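Local coordinates for protein 1-deoxy-D-xylulose 5-phosphate reductoisomerase (Moraxella catarrhalis, PDB 4ZQG) that catalyses the rearrangement and NAD(P)H-dependent reduction of 1-deoxy-D-xylulose 5-phosphate to 2-C-methyl-D-erythritol 4-phosphate in the MEP pathway of isoprenoid biosynthesis, at residues I160-P165 with I284-A289; C336-T341 with K396-I401; N343-E348 with K400-K405. All blocks are in the same frame, centred on the assembly; numbering follows the deposited sequence.

In the fold
Contact 1 comes first along the chain, joining helix 155-162, which follows the outermost strand 149-152 of the Rossmann-type parallel sheet, to helix 281-289. Contacts 2 and 3 lie on the opposite side of the chain's centre, with their centres about 32 and 35 Å from that of contact 1. Both belong to one pairing of helices, 333-351 with 387-409; their centres are about 7 Å apart, and they share K400 and I401. The R399-E344 salt bridge ties the two together. Contact 1 borders the second subunit, whose S270 bonds Q162, whereas contacts 2 and 3 fasten the long C-terminal helix to the helical part of the same chain.

Contact 1: I160-P165 with I284-A289; sequences IYQCLP and IAHALA
Y161 and Q162, in the last turn of helix 155-162, meet H286 of helix 281-289 at a buried junction beside the subunit interface. The imidazole of H286 does all the touching on its side. Its CG stands anti to the backbone N (chi1 168°), which carries the ring out toward helix 155-162. There the side chain of Q162 lies over one face. Q162 CG makes a CH-pi contact 3.7 Å from the centroid of the H286 ring, close to the ring normal but shifted slightly rimward, and its shortest approach is 3.5 Å, from CG to H286 NE2. Beyond CG the glutamine stays extended, running past the histidine in the reverse sense, and its amide stacks on the imidazole with the two planes only 11° apart; Q162 CD is 3.8 Å from H286 CD2. Y161 comes instead at the rim of the imidazole. Its CD2 is 3.7 Å from H286 CE1 and its CE2 3.9 Å from the same carbon; the rings meet rim to rim, planes 70° apart, and neither lies over the other's face. Y161 also makes an edge-to-face pair with Y290.

Both ends of the Q162 amide and H286 ND1 find partners outside the two segments. N158 bonds to both Q162 NE2 and H286 ND1, R293 bonds to Q162 OE1, and S270 of the second subunit bonds to Q162 NE2. L272 and D268 of that subunit pack here too. As modelled, N158 ND2 at ND1 would make ND1 the acceptor, which would favour a neutral ring. The chemistry is that of a stacked amide and imidazole: N158, bonded to both groups, probably limits their turning, and the glutamine ties them to the partner subunit.

Contact 2: C336-T341 with K396-I401; sequences CIALNT and KKVRKI
T341 and A338 of helix 333-351 pack against V398 and R399 of helix 387-409 where two helices of the C-terminal region cross. The local axes approach to 9.1 Å and cross at -50°, near the value of the common ridges-into-grooves class, and A338 lies level with V398.

T341 is the side chain to follow. Its CB rests against the valine, 3.8 Å from V398 CG1. There the side chain forks. The methyl CG2, anti to the backbone N, points on into the partner helix: it touches V398 CG1 and reaches 3.7 Å from R399 CG, with T341 and R399 crossing at about a right angle. The same methyl sits centrally over one face of the R399 guanidinium, 4.1 Å from its CZ. The other branch, OG1, hydrogen-bonds D395.

V398 CG2 packs on A338, 3.8 Å from A338 CA. R399, bent at chi3, reaches out alongside T341 and lays its guanidinium face on the methyl; salt bridges to D395 through NE and to E344 through NH2 probably fix how that head is turned. D395 thus serves both the hydroxyl and the arginine. The bound NAD is about 8 Å from the R399 side chain, too far for direct contact. The same V398 CG1 that meets T341 also rests 3.7 Å from the backbone oxygen A338 O.

Contact 3: N343-E348 with K400-K405; sequences NEIAVE and KIATAK
I345 projects from helix 333-351 toward A402 of helix 387-409, with T403 beside it, continuing the helix-helix packing of this pair in the C-terminal helical region as it runs on toward the protein surface. The backbones come nearest at I345 and A402, whose CA atoms are 6.7 Å apart, and both residues direct their CB atoms toward the other helix.

Their orientation sets the character of the contact. The A402 methyl lies equally near two atoms of the isoleucine, with A402 CB 4.0 Å from I345 CB and 4.0 Å from I345 CG2, and so meets the CB-CG2 bond broadside. The placement of that bond follows from chi1 of -72°, which sets CG2 anti to the backbone N and turns it toward the partner helix, obliquely to its axis, while CG1 takes the position beside the N. From there CG2 also reaches the next residue: it lies 4.0 Å from the backbone atom T403 N and 4.2 Å from T403 OG1.

T403 stands at the margin. Its hydroxyl hydrogen-bonds R399 O one turn earlier in the helix, so its polar need is met within the helix and the isoleucine methyl merely lies against it. Burial falls off in the same direction, from A402, which is enclosed and also packs on C367 of helix 359-368, to T403, which is exposed. I345 spans the two, and I406, one turn beyond A402, touches it as well.

The other arm of the isoleucine doubles back through a chi2 of -55°, bringing its end toward the preceding turn of helix 387-409, where I345 CD1 packs on R399 CG.

Contact 1: I160-P165 with I284-A289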
ATOM      1  N   ILE A 160      -0.285  -5.518   6.529  1.00 49.28           N
ATOM      2  CA  ILE A 160      -0.147  -4.384   7.433  1.00 50.32           C
ATOM      3  C   ILE A 160       1.314  -4.051   7.663  1.00 50.03           C
ATOM      4  O   ILE A 160       1.717  -2.897   7.615  1.00 50.16           O
ATOM      5  CB  ILE A 160      -0.863  -4.665   8.771  1.00 51.16           C
ATOM      6  CG1 ILE A 160      -2.374  -4.598   8.579  1.00 51.39           C
ATOM      7  CG2 ILE A 160      -0.456  -3.666   9.820  1.00 51.59           C
ATOM      8  CD1 ILE A 160      -3.121  -5.215   9.719  1.00 52.46           C
ATOM      9  N   TYR A 161       2.125  -5.059   7.916  1.00 50.17           N
ATOM     10  CA  TYR A 161       3.523  -4.801   8.197  1.00 50.44           C
ATOM     11  C   TYR A 161       4.227  -4.115   7.011  1.00 50.53           C
ATOM     12  O   TYR A 161       5.016  -3.187   7.173  1.00 50.31           O
ATOM     13  CB  TYR A 161       4.185  -6.138   8.519  1.00 51.52           C
ATOM     14  CG  TYR A 161       5.635  -6.035   8.913  1.00 51.78           C
ATOM     15  CD1 TYR A 161       6.000  -5.920  10.244  1.00 52.65           C
ATOM     16  CD2 TYR A 161       6.630  -6.067   7.957  1.00 51.62           C
ATOM     17  CE1 TYR A 161       7.334  -5.862  10.619  1.00 53.90           C
ATOM     18  CE2 TYR A 161       7.954  -5.997   8.315  1.00 53.46           C
ATOM     19  CZ  TYR A 161       8.303  -5.910   9.653  1.00 54.04           C
ATOM     20  OH  TYR A 161       9.620  -5.806  10.005  1.00 56.34           O
ATOM     21  N   GLN A 162       3.952  -4.611   5.810  1.00 50.29           N
ATOM     22  CA  GLN A 162       4.472  -4.025   4.600  1.00 50.83           C
ATOM     23  C   GLN A 162       4.007  -2.585   4.392  1.00 51.79           C
ATOM     24  O   GLN A 162       4.703  -1.793   3.761  1.00 51.75           O
ATOM     25  CB  GLN A 162       4.023  -4.837   3.385  1.00 51.60           C
ATOM     26  CG  GLN A 162       4.730  -6.179   3.179  1.00 51.37           C
ATOM     27  CD  GLN A 162       4.559  -6.679   1.774  1.00 50.63           C
ATOM     28  OE1 GLN A 162       4.914  -6.000   0.821  1.00 49.93           O
ATOM     29  NE2 GLN A 162       4.022  -7.863   1.638  1.00 51.91           N
ATOM     30  N   CYS A 163       2.829  -2.266   4.917  1.00 51.69           N
ATOM     31  CA  CYS A 163       2.251  -0.963   4.779  1.00 52.82           C
ATOM     32  C   CYS A 163       2.560   0.036   5.941  1.00 55.01           C
ATOM     33  O   CYS A 163       1.919   1.086   6.048  1.00 55.72           O
ATOM     34  CB  CYS A 163       0.756  -1.141   4.593  1.00 52.09           C
ATOM     35  SG  CYS A 163       0.383  -1.782   2.934  1.00 52.26           S
ATOM     36  N   LEU A 164       3.571  -0.269   6.763  1.00 54.80           N
ATOM     37  CA  LEU A 164       3.908   0.514   7.946  1.00 53.55           C
ATOM     38  C   LEU A 164       5.287   1.138   7.766  1.00 53.40           C
ATOM     39  O   LEU A 164       6.131   0.609   7.056  1.00 53.91           O
ATOM     40  CB  LEU A 164       3.845  -0.368   9.199  1.00 53.56           C
ATOM     41  CG  LEU A 164       2.459  -0.601   9.813  1.00 54.88           C
ATOM     42  CD1 LEU A 164       2.457  -1.585  10.961  1.00 55.22           C
ATOM     43  CD2 LEU A 164       1.892   0.714  10.360  1.00 57.37           C
ATOM     44  N   PRO A 165       5.529   2.299   8.370  1.00 53.55           N
ATOM     45  CA  PRO A 165       6.833   2.878   8.088  1.00 53.75           C
ATOM     46  C   PRO A 165       7.924   2.019   8.716  1.00 54.84           C
ATOM     47  O   PRO A 165       7.630   1.227   9.605  1.00 55.57           O
ATOM     48  CB  PRO A 165       6.770   4.262   8.745  1.00 52.84           C
ATOM     49  CG  PRO A 165       5.372   4.495   9.134  1.00 52.61           C
ATOM     50  CD  PRO A 165       4.640   3.207   9.128  1.00 53.55           C
ATOM     51  N   ILE A 284       5.447 -15.218   2.950  1.00 45.53           N
ATOM     52  CA  ILE A 284       6.562 -15.994   3.498  1.00 45.47           C
ATOM     53  C   ILE A 284       7.819 -15.444   2.857  1.00 45.65           C
ATOM     54  O   ILE A 284       8.783 -15.166   3.522  1.00 45.68           O
ATOM     55  CB  ILE A 284       6.389 -17.514   3.246  1.00 45.92           C
ATOM     56  CG1 ILE A 284       5.172 -18.008   4.007  1.00 45.56           C
ATOM     57  CG2 ILE A 284       7.605 -18.327   3.740  1.00 46.13           C
ATOM     58  CD1 ILE A 284       4.723 -19.363   3.562  1.00 46.14           C
ATOM     59  N   ALA A 285       7.791 -15.277   1.547  1.00 46.13           N
ATOM     60  CA  ALA A 285       8.940 -14.783   0.825  1.00 46.89           C
ATOM     61  C   ALA A 285       9.393 -13.417   1.338  1.00 48.85           C
ATOM     62  O   ALA A 285      10.582 -13.188   1.523  1.00 49.86           O
ATOM     63  CB  ALA A 285       8.594 -14.698  -0.648  1.00 46.75           C
ATOM     64  N   HIS A 286       8.429 -12.515   1.548  1.00 50.18           N
ATOM     65  CA  HIS A 286       8.680 -11.201   2.108  1.00 51.94           C
ATOM     66  C   HIS A 286       9.341 -11.308   3.469  1.00 51.48           C
ATOM     67  O   HIS A 286      10.321 -10.620   3.756  1.00 51.70           O
ATOM     68  CB  HIS A 286       7.376 -10.412   2.297  1.00 52.98           C
ATOM     69  CG  HIS A 286       7.558  -9.183   3.132  1.00 54.80           C
ATOM     70  ND1 HIS A 286       7.278  -9.145   4.484  1.00 55.12           N
ATOM     71  CD2 HIS A 286       8.021  -7.953   2.811  1.00 55.33           C
ATOM     72  CE1 HIS A 286       7.593  -7.959   4.964  1.00 54.94           C
ATOM     73  NE2 HIS A 286       8.032  -7.214   3.966  1.00 55.86           N
ATOM     74  N   ALA A 287       8.789 -12.172   4.312  1.00 50.14           N
ATOM     75  CA  ALA A 287       9.314 -12.306   5.638  1.00 50.57           C
ATOM     76  C   ALA A 287      10.701 -12.973   5.659  1.00 51.43           C
ATOM     77  O   ALA A 287      11.546 -12.572   6.454  1.00 51.24           O
ATOM     78  CB  ALA A 287       8.333 -13.070   6.478  1.00 51.47           C
ATOM     79  N   LEU A 288      10.940 -13.962   4.782  1.00 52.17           N
ATOM     80  CA  LEU A 288      12.238 -14.605   4.688  1.00 53.28           C
ATOM     81  C   LEU A 288      13.336 -13.669   4.261  1.00 55.41           C
ATOM     82  O   LEU A 288      14.431 -13.684   4.816  1.00 59.37           O
ATOM     83  CB  LEU A 288      12.225 -15.745   3.696  1.00 54.26           C
ATOM     84  CG  LEU A 288      11.735 -17.086   4.244  1.00 55.12           C
ATOM     85  CD1 LEU A 288      11.583 -18.055   3.096  1.00 54.39           C
ATOM     86  CD2 LEU A 288      12.702 -17.642   5.268  1.00 56.79           C
ATOM     87  N   ALA A 289      13.090 -12.867   3.242  1.00 55.93           N
ATOM     88  CA  ALA A 289      14.174 -12.084   2.704  1.00 55.41           C
ATOM     89  C   ALA A 289      14.320 -10.737   3.376  1.00 56.23           C
ATOM     90  O   ALA A 289      15.319 -10.083   3.168  1.00 56.90           O
ATOM     91  CB  ALA A 289      14.002 -11.925   1.233  1.00 55.67           C
TER

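Contact 2: C336-T341 with K396-I401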
ATOM      1  N   CYS A 336      -8.894 -14.335  26.148  1.00 58.64           N
ATOM      2  CA  CYS A 336      -8.406 -14.736  24.828  1.00 59.60           C
ATOM      3  C   CYS A 336      -8.044 -16.207  24.763  1.00 59.73           C
ATOM      4  O   CYS A 336      -8.272 -16.867  23.746  1.00 59.66           O
ATOM      5  CB  CYS A 336      -7.227 -13.873  24.414  1.00 60.20           C
ATOM      6  SG  CYS A 336      -7.803 -12.208  24.033  1.00 61.23           S
ATOM      7  N   ILE A 337      -7.518 -16.701  25.882  1.00 60.20           N
ATOM      8  CA  ILE A 337      -7.271 -18.106  26.108  1.00 59.09           C
ATOM      9  C   ILE A 337      -8.590 -18.849  26.182  1.00 60.62           C
ATOM     10  O   ILE A 337      -8.833 -19.780  25.435  1.00 60.84           O
ATOM     11  CB  ILE A 337      -6.441 -18.290  27.371  1.00 58.88           C
ATOM     12  CG1 ILE A 337      -5.045 -17.772  27.085  1.00 58.35           C
ATOM     13  CG2 ILE A 337      -6.434 -19.758  27.812  1.00 58.92           C
ATOM     14  CD1 ILE A 337      -4.208 -17.587  28.316  1.00 60.26           C
ATOM     15  N   ALA A 338      -9.469 -18.417  27.061  1.00 62.09           N
ATOM     16  CA  ALA A 338     -10.799 -18.983  27.066  1.00 62.85           C
ATOM     17  C   ALA A 338     -11.263 -19.038  25.631  1.00 61.61           C
ATOM     18  O   ALA A 338     -11.723 -20.059  25.196  1.00 63.47           O
ATOM     19  CB  ALA A 338     -11.752 -18.145  27.910  1.00 63.60           C
ATOM     20  N   LEU A 339     -11.104 -17.945  24.889  1.00 60.94           N
ATOM     21  CA  LEU A 339     -11.616 -17.864  23.519  1.00 60.69           C
ATOM     22  C   LEU A 339     -10.985 -18.888  22.587  1.00 60.13           C
ATOM     23  O   LEU A 339     -11.686 -19.636  21.921  1.00 57.72           O
ATOM     24  CB  LEU A 339     -11.374 -16.484  22.901  1.00 59.45           C
ATOM     25  CG  LEU A 339     -11.851 -16.309  21.446  1.00 58.52           C
ATOM     26  CD1 LEU A 339     -13.255 -15.723  21.390  1.00 59.34           C
ATOM     27  CD2 LEU A 339     -10.881 -15.453  20.652  1.00 57.38           C
ATOM     28  N   ASN A 340      -9.666 -18.859  22.522  1.00 61.46           N
ATOM     29  CA  ASN A 340      -8.939 -19.668  21.582  1.00 64.90           C
ATOM     30  C   ASN A 340      -9.069 -21.175  21.836  1.00 65.56           C
ATOM     31  O   ASN A 340      -9.390 -21.942  20.917  1.00 63.89           O
ATOM     32  CB  ASN A 340      -7.471 -19.334  21.611  1.00 66.38           C
ATOM     33  CG  ASN A 340      -6.701 -20.223  20.684  1.00 68.23           C
ATOM     34  OD1 ASN A 340      -7.060 -20.340  19.502  1.00 69.80           O
ATOM     35  ND2 ASN A 340      -5.705 -20.933  21.217  1.00 69.67           N
ATOM     36  N   THR A 341      -8.842 -21.561  23.093  1.00 64.28           N
ATOM     37  CA  THR A 341      -9.031 -22.934  23.531  1.00 62.55           C
ATOM     38  C   THR A 341     -10.472 -23.406  23.423  1.00 62.43           C
ATOM     39  O   THR A 341     -10.715 -24.464  22.874  1.00 63.81           O
ATOM     40  CB  THR A 341      -8.540 -23.154  24.963  1.00 61.55           C
ATOM     41  OG1 THR A 341      -7.163 -22.775  25.043  1.00 59.40           O
ATOM     42  CG2 THR A 341      -8.669 -24.589  25.335  1.00 63.64           C
ATOM     43  N   LYS A 396      -5.620 -26.021  30.060  1.00 64.69           N
ATOM     44  CA  LYS A 396      -6.144 -27.366  30.495  1.00 66.54           C
ATOM     45  C   LYS A 396      -7.553 -27.195  31.035  1.00 65.47           C
ATOM     46  O   LYS A 396      -8.458 -27.967  30.736  1.00 64.36           O
ATOM     47  CB  LYS A 396      -5.264 -28.056  31.563  1.00 68.00           C
ATOM     48  CG  LYS A 396      -3.992 -28.736  31.060  1.00 68.93           C
ATOM     49  N   LYS A 397      -7.732 -26.118  31.782  1.00 65.14           N
ATOM     50  CA  LYS A 397      -9.011 -25.836  32.383  1.00 66.84           C
ATOM     51  C   LYS A 397     -10.115 -25.556  31.367  1.00 65.44           C
ATOM     52  O   LYS A 397     -11.200 -26.129  31.442  1.00 66.61           O
ATOM     53  CB  LYS A 397      -8.868 -24.671  33.338  1.00 68.82           C
ATOM     54  CG  LYS A 397     -10.130 -24.375  34.125  1.00 71.63           C
ATOM     55  CD  LYS A 397      -9.773 -23.440  35.254  1.00 75.51           C
ATOM     56  CE  LYS A 397     -11.008 -22.964  35.984  1.00 78.77           C
ATOM     57  NZ  LYS A 397     -10.622 -22.110  37.139  1.00 81.54           N
ATOM     58  N   VAL A 398      -9.856 -24.675  30.419  1.00 62.67           N
ATOM     59  CA  VAL A 398     -10.855 -24.409  29.394  1.00 62.29           C
ATOM     60  C   VAL A 398     -11.119 -25.663  28.574  1.00 62.12           C
ATOM     61  O   VAL A 398     -12.280 -25.954  28.213  1.00 60.85           O
ATOM     62  CB  VAL A 398     -10.424 -23.266  28.456  1.00 61.08           C
ATOM     63  CG1 VAL A 398     -11.453 -23.071  27.353  1.00 60.06           C
ATOM     64  CG2 VAL A 398     -10.265 -21.985  29.272  1.00 62.25           C
ATOM     65  N   ARG A 399     -10.052 -26.426  28.312  1.00 62.74           N
ATOM     66  CA  ARG A 399     -10.218 -27.740  27.626  1.00 64.46           C
ATOM     67  C   ARG A 399     -11.294 -28.587  28.303  1.00 63.47           C
ATOM     68  O   ARG A 399     -12.272 -28.957  27.669  1.00 61.51           O
ATOM     69  CB  ARG A 399      -8.876 -28.490  27.454  1.00 65.48           C
ATOM     70  CG  ARG A 399      -8.217 -28.194  26.101  1.00 66.37           C
ATOM     71  CD  ARG A 399      -6.758 -28.647  25.962  1.00 67.98           C
ATOM     72  NE  ARG A 399      -5.923 -27.672  25.233  1.00 67.74           N
ATOM     73  CZ  ARG A 399      -6.004 -27.414  23.927  1.00 68.36           C
ATOM     74  NH1 ARG A 399      -6.867 -28.072  23.144  1.00 68.09           N
ATOM     75  NH2 ARG A 399      -5.224 -26.458  23.409  1.00 69.58           N
ATOM     76  N   LYS A 400     -11.148 -28.795  29.608  1.00 65.13           N
ATOM     77  CA  LYS A 400     -12.140 -29.547  30.410  1.00 67.52           C
ATOM     78  C   LYS A 400     -13.552 -28.958  30.296  1.00 67.97           C
ATOM     79  O   LYS A 400     -14.502 -29.674  29.998  1.00 67.33           O
ATOM     80  CB  LYS A 400     -11.704 -29.589  31.875  1.00 70.50           C
ATOM     81  CG  LYS A 400     -12.760 -30.101  32.858  1.00 76.08           C
ATOM     82  CD  LYS A 400     -12.856 -29.259  34.134  1.00 78.96           C
ATOM     83  CE  LYS A 400     -11.593 -29.382  34.979  1.00 80.02           C
ATOM     84  NZ  LYS A 400     -11.600 -28.338  36.033  1.00 81.04           N
ATOM     85  N   ILE A 401     -13.681 -27.638  30.502  1.00 67.76           N
ATOM     86  CA  ILE A 401     -14.997 -27.013  30.655  1.00 66.81           C
ATOM     87  C   ILE A 401     -15.707 -26.907  29.332  1.00 65.66           C
ATOM     88  O   ILE A 401     -16.921 -27.132  29.244  1.00 64.77           O
ATOM     89  CB  ILE A 401     -14.887 -25.637  31.325  1.00 66.64           C
ATOM     90  CG1 ILE A 401     -14.393 -25.815  32.741  1.00 67.07           C
ATOM     91  CG2 ILE A 401     -16.234 -24.956  31.365  1.00 67.38           C
ATOM     92  CD1 ILE A 401     -14.303 -24.553  33.532  1.00 67.86           C
TER

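Contact 3: N343-E348 with K400-K405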
ATOM      1  N   ASN A 343     -12.522 -22.548  21.400  1.00 62.57           N
ATOM      2  CA  ASN A 343     -12.674 -22.684  19.953  1.00 61.74           C
ATOM      3  C   ASN A 343     -11.894 -23.890  19.402  1.00 63.18           C
ATOM      4  O   ASN A 343     -12.418 -24.632  18.584  1.00 63.41           O
ATOM      5  CB  ASN A 343     -12.231 -21.371  19.269  1.00 60.16           C
ATOM      6  CG  ASN A 343     -12.231 -21.442  17.750  1.00 58.06           C
ATOM      7  OD1 ASN A 343     -13.298 -21.353  17.088  1.00 56.42           O
ATOM      8  ND2 ASN A 343     -11.020 -21.592  17.181  1.00 55.89           N
ATOM      9  N   GLU A 344     -10.648 -24.067  19.846  1.00 65.12           N
ATOM     10  CA  GLU A 344      -9.835 -25.274  19.524  1.00 66.89           C
ATOM     11  C   GLU A 344     -10.593 -26.565  19.806  1.00 68.06           C
ATOM     12  O   GLU A 344     -10.430 -27.515  19.057  1.00 67.63           O
ATOM     13  CB  GLU A 344      -8.497 -25.302  20.293  1.00 68.40           C
ATOM     14  CG  GLU A 344      -7.371 -24.565  19.566  1.00 72.09           C
ATOM     15  CD  GLU A 344      -5.982 -24.682  20.211  1.00 73.03           C
ATOM     16  OE1 GLU A 344      -5.664 -25.721  20.817  1.00 73.09           O
ATOM     17  OE2 GLU A 344      -5.185 -23.721  20.067  1.00 74.18           O
ATOM     18  N   ILE A 345     -11.420 -26.567  20.866  1.00 68.47           N
ATOM     19  CA  ILE A 345     -12.210 -27.719  21.271  1.00 69.67           C
ATOM     20  C   ILE A 345     -13.466 -27.830  20.436  1.00 70.24           C
ATOM     21  O   ILE A 345     -13.831 -28.920  20.042  1.00 74.31           O
ATOM     22  CB  ILE A 345     -12.571 -27.717  22.799  1.00 70.05           C
ATOM     23  CG1 ILE A 345     -11.346 -28.034  23.685  1.00 70.16           C
ATOM     24  CG2 ILE A 345     -13.707 -28.683  23.119  1.00 69.52           C
ATOM     25  CD1 ILE A 345     -10.605 -29.334  23.382  1.00 70.36           C
ATOM     26  N   ALA A 346     -14.162 -26.750  20.153  1.00 70.07           N
ATOM     27  CA  ALA A 346     -15.361 -26.936  19.334  1.00 71.91           C
ATOM     28  C   ALA A 346     -14.995 -27.208  17.856  1.00 70.24           C
ATOM     29  O   ALA A 346     -15.832 -27.694  17.099  1.00 68.15           O
ATOM     30  CB  ALA A 346     -16.327 -25.771  19.477  1.00 72.07           C
ATOM     31  N   VAL A 347     -13.749 -26.952  17.463  1.00 70.86           N
ATOM     32  CA  VAL A 347     -13.284 -27.358  16.101  1.00 75.53           C
ATOM     33  C   VAL A 347     -12.955 -28.846  15.992  1.00 76.21           C
ATOM     34  O   VAL A 347     -13.443 -29.502  15.069  1.00 75.93           O
ATOM     35  CB  VAL A 347     -12.071 -26.545  15.569  1.00 74.37           C
ATOM     36  CG2 VAL A 347     -12.520 -25.121  15.263  1.00 74.16           C
ATOM     37  N   GLU A 348     -12.151 -29.373  16.931  1.00 76.57           N
ATOM     38  CA  GLU A 348     -11.881 -30.818  17.000  1.00 76.52           C
ATOM     39  C   GLU A 348     -13.253 -31.487  16.975  1.00 75.55           C
ATOM     40  O   GLU A 348     -13.439 -32.510  16.319  1.00 78.45           O
ATOM     41  CB  GLU A 348     -11.108 -31.253  18.272  1.00 77.19           C
ATOM     42  CG  GLU A 348      -9.724 -30.635  18.477  1.00 76.21           C
ATOM     43  N   LYS A 400     -11.148 -28.795  29.608  1.00 65.13           N
ATOM     44  CA  LYS A 400     -12.140 -29.547  30.410  1.00 67.52           C
ATOM     45  C   LYS A 400     -13.552 -28.958  30.296  1.00 67.97           C
ATOM     46  O   LYS A 400     -14.502 -29.674  29.998  1.00 67.33           O
ATOM     47  CB  LYS A 400     -11.704 -29.589  31.875  1.00 70.50           C
ATOM     48  CG  LYS A 400     -12.760 -30.101  32.858  1.00 76.08           C
ATOM     49  CD  LYS A 400     -12.856 -29.259  34.134  1.00 78.96           C
ATOM     50  CE  LYS A 400     -11.593 -29.382  34.979  1.00 80.02           C
ATOM     51  NZ  LYS A 400     -11.600 -28.338  36.033  1.00 81.04           N
ATOM     52  N   ILE A 401     -13.681 -27.638  30.502  1.00 67.76           N
ATOM     53  CA  ILE A 401     -14.997 -27.013  30.655  1.00 66.81           C
ATOM     54  C   ILE A 401     -15.707 -26.907  29.332  1.00 65.66           C
ATOM     55  O   ILE A 401     -16.921 -27.132  29.244  1.00 64.77           O
ATOM     56  CB  ILE A 401     -14.887 -25.637  31.325  1.00 66.64           C
ATOM     57  CG1 ILE A 401     -14.393 -25.815  32.741  1.00 67.07           C
ATOM     58  CG2 ILE A 401     -16.234 -24.956  31.365  1.00 67.38           C
ATOM     59  CD1 ILE A 401     -14.303 -24.553  33.532  1.00 67.86           C
ATOM     60  N   ALA A 402     -14.940 -26.561  28.308  1.00 64.16           N
ATOM     61  CA  ALA A 402     -15.463 -26.555  26.964  1.00 64.72           C
ATOM     62  C   ALA A 402     -15.941 -27.958  26.574  1.00 66.05           C
ATOM     63  O   ALA A 402     -17.035 -28.110  26.058  1.00 66.20           O
ATOM     64  CB  ALA A 402     -14.392 -26.051  25.996  1.00 63.93           C
ATOM     65  N   THR A 403     -15.122 -28.981  26.824  1.00 67.33           N
ATOM     66  CA  THR A 403     -15.571 -30.361  26.603  1.00 70.27           C
ATOM     67  C   THR A 403     -16.885 -30.616  27.312  1.00 72.22           C
ATOM     68  O   THR A 403     -17.797 -31.183  26.729  1.00 74.70           O
ATOM     69  CB  THR A 403     -14.569 -31.404  27.095  1.00 71.23           C
ATOM     70  OG1 THR A 403     -13.307 -31.204  26.469  1.00 69.53           O
ATOM     71  CG2 THR A 403     -15.047 -32.797  26.752  1.00 74.71           C
ATOM     72  N   ALA A 404     -16.984 -30.178  28.567  1.00 73.12           N
ATOM     73  CA  ALA A 404     -18.218 -30.337  29.339  1.00 74.49           C
ATOM     74  C   ALA A 404     -19.377 -29.599  28.724  1.00 76.58           C
ATOM     75  O   ALA A 404     -20.472 -30.109  28.693  1.00 77.34           O
ATOM     76  CB  ALA A 404     -18.027 -29.880  30.776  1.00 74.16           C
ATOM     77  N   LYS A 405     -19.139 -28.371  28.265  1.00 80.82           N
ATOM     78  CA  LYS A 405     -20.190 -27.575  27.651  1.00 83.60           C
ATOM     79  C   LYS A 405     -20.731 -28.281  26.426  1.00 82.04           C
ATOM     80  O   LYS A 405     -21.935 -28.232  26.143  1.00 79.57           O
ATOM     81  CB  LYS A 405     -19.653 -26.223  27.188  1.00 88.05           C
ATOM     82  CG  LYS A 405     -19.163 -25.263  28.268  1.00 90.66           C
ATOM     83  CD  LYS A 405     -20.080 -25.134  29.473  1.00 91.35           C
ATOM     84  CE  LYS A 405     -19.572 -24.027  30.399  1.00 88.96           C
ATOM     85  NZ  LYS A 405     -20.648 -23.501  31.281  1.00 88.44           N
TER